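Local coordinates for protein possible glutathione S-transferase (Rhodopseudomonas palustris, PDB 3M8N) that probably acts as a glutathione transferase, a dimeric enzyme of the kind that joins glutathione to electrophilic substrates, at residues A[35-40]-A[115-120]. Residues are numbered along the deposited sequence; the frame is centred on the assembly and turned at random.
Sequences DILRGE and LCLVKG
The methyl CD1 of Leu-37 lies well off the plane of the peptide group linking Leu-117 to Val-118, near its oxygen end, 3.8 Å from O of Leu-117. Two carboxylates of segment 35-40 serve its own turn instead. Asp-35 OD1 takes the backbone N of Leu-37 from above the carboxylate plane in an Asx turn, and Glu-40 OE1 likewise receives N of Asp-35 in a nearly straight bond (171°). The short Asp-35 and the longer Glu-40 each carry an acceptor oxygen of the right reach for a loop amide; Gly-39 suits the positive phi of its turn.

From this braced loop Leu-37 projects as a fork, CG anti to its carbonyl carbon (chi1 -61°). CD1 comes within 4.1 Å of CG of Leu-117, while CD2 meets CG2 of Val-118 at 4.1 Å. Val-118 branches at CB, holding CG2 beside the backbone, and Leu-117 at CG, the carbon touched; together they form an apolar surface, extended by Phe-113, where helix 87-117 gives way to the following loop.

The contact thus bridges the thioredoxin-like N-terminal domain and the helical C-terminal domain at the surface. Being small and made mostly by aliphatic carbons, it implies dispersion and hydrophobic association rather than directional bonding.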
loop_
_atom_site.group_PDB
_atom_site.type_symbol
_atom_site.label_atom_id
_atom_site.label_comp_id
_atom_site.label_asym_id
_atom_site.label_seq_id
_atom_site.Cartn_x
_atom_site.Cartn_y
_atom_site.Cartn_z
ATOM N N ASP A 35 -12.262 18.492 6.905
ATOM C CA ASP A 35 -13.380 17.563 7.005
ATOM C C ASP A 35 -13.957 16.982 5.678
ATOM O O ASP A 35 -14.803 17.590 5.026
ATOM C CB ASP A 35 -14.488 18.158 7.870
ATOM C CG ASP A 35 -15.552 17.162 8.183
ATOM O OD1 ASP A 35 -15.426 15.998 7.764
ATOM O OD2 ASP A 35 -16.524 17.541 8.832
ATOM N N ILE A 36 -13.532 15.765 5.346
ATOM C CA ILE A 36 -13.947 15.040 4.136
ATOM C C ILE A 36 -15.449 15.067 3.905
ATOM O O ILE A 36 -15.912 15.235 2.778
ATOM C CB ILE A 36 -13.428 13.564 4.187
ATOM C CG1 ILE A 36 -11.918 13.569 3.975
ATOM C CG2 ILE A 36 -14.087 12.676 3.187
ATOM C CD1 ILE A 36 -11.354 14.903 3.513
ATOM N N LEU A 37 -16.175 14.912 4.997
ATOM C CA LEU A 37 -17.605 14.771 4.970
ATOM C C LEU A 37 -18.283 16.067 4.664
ATOM O O LEU A 37 -19.408 16.058 4.277
ATOM C CB LEU A 37 -18.135 14.208 6.289
ATOM C CG LEU A 37 -17.671 12.826 6.727
ATOM C CD1 LEU A 37 -18.252 12.571 8.086
ATOM C CD2 LEU A 37 -18.086 11.748 5.736
ATOM N N ARG A 38 -17.602 17.180 4.815
ATOM C CA ARG A 38 -18.157 18.434 4.369
ATOM C C ARG A 38 -17.530 18.974 3.053
ATOM O O ARG A 38 -17.583 20.183 2.753
ATOM C CB ARG A 38 -18.063 19.438 5.502
ATOM C CG ARG A 38 -18.724 18.960 6.728
ATOM C CD ARG A 38 -18.097 19.686 7.912
ATOM N NE ARG A 38 -18.879 20.852 8.317
ATOM C CZ ARG A 38 -19.833 20.840 9.257
ATOM N NH1 ARG A 38 -20.137 19.711 9.929
ATOM N NH2 ARG A 38 -20.495 21.977 9.514
ATOM N N GLY A 39 -16.930 18.064 2.289
ATOM C CA GLY A 39 -16.361 18.348 0.972
ATOM C C GLY A 39 -15.129 19.211 0.978
ATOM O O GLY A 39 -14.764 19.751 -0.041
ATOM N N GLU A 40 -14.478 19.308 2.132
ATOM C CA GLU A 40 -13.471 20.294 2.377
ATOM C C GLU A 40 -12.159 19.965 1.725
ATOM O O GLU A 40 -11.314 20.861 1.561
ATOM C CB GLU A 40 -13.242 20.428 3.865
ATOM C CG GLU A 40 -14.386 21.032 4.584
ATOM C CD GLU A 40 -14.060 21.394 6.037
ATOM O OE1 GLU A 40 -12.972 21.015 6.525
ATOM O OE2 GLU A 40 -14.913 22.052 6.691
ATOM N N LEU A 115 -20.255 2.480 8.107
ATOM C CA LEU A 115 -21.037 2.091 9.270
ATOM C C LEU A 115 -20.844 2.981 10.483
ATOM O O LEU A 115 -21.710 3.073 11.318
ATOM C CB LEU A 115 -20.809 0.629 9.640
ATOM C CG LEU A 115 -20.988 -0.376 8.525
ATOM C CD1 LEU A 115 -20.828 -1.799 9.070
ATOM C CD2 LEU A 115 -22.324 -0.182 7.727
ATOM N N CYS A 116 -19.709 3.636 10.594
ATOM C CA CYS A 116 -19.443 4.430 11.792
ATOM C C CYS A 116 -19.365 5.903 11.492
ATOM O O CYS A 116 -19.705 6.703 12.345
ATOM C CB CYS A 116 -18.186 3.984 12.609
ATOM S SG CYS A 116 -17.951 2.188 13.106
ATOM N N LEU A 117 -18.932 6.295 10.304
ATOM C CA LEU A 117 -18.693 7.723 10.090
ATOM C C LEU A 117 -19.771 8.497 9.303
ATOM O O LEU A 117 -20.118 9.626 9.642
ATOM C CB LEU A 117 -17.319 7.871 9.460
ATOM C CG LEU A 117 -16.497 9.137 9.549
ATOM C CD1 LEU A 117 -16.346 9.583 10.991
ATOM C CD2 LEU A 117 -15.145 8.804 8.934
ATOM N N VAL A 118 -20.269 7.894 8.231
ATOM C CA VAL A 118 -21.273 8.522 7.388
ATOM C C VAL A 118 -22.620 8.358 8.014
ATOM O O VAL A 118 -23.060 7.230 8.258
ATOM C CB VAL A 118 -21.323 7.838 6.057
ATOM C CG1 VAL A 118 -22.560 8.222 5.307
ATOM C CG2 VAL A 118 -20.099 8.206 5.269
ATOM N N LYS A 119 -23.278 9.478 8.292
ATOM C CA LYS A 119 -24.592 9.442 8.948
ATOM C C LYS A 119 -25.601 8.671 8.060
ATOM O O LYS A 119 -25.674 8.921 6.864
ATOM C CB LYS A 119 -25.056 10.863 9.281
ATOM C CG LYS A 119 -25.937 10.952 10.484
ATOM C CD LYS A 119 -27.104 11.886 10.201
ATOM C CE LYS A 119 -28.444 11.183 10.415
ATOM N NZ LYS A 119 -28.658 10.815 11.840
ATOM N N GLY A 120 -26.316 7.697 8.635
ATOM C CA GLY A 120 -27.137 6.762 7.858
ATOM C C GLY A 120 -26.447 6.047 6.702
ATOM O O GLY A 120 -27.048 5.842 5.652
#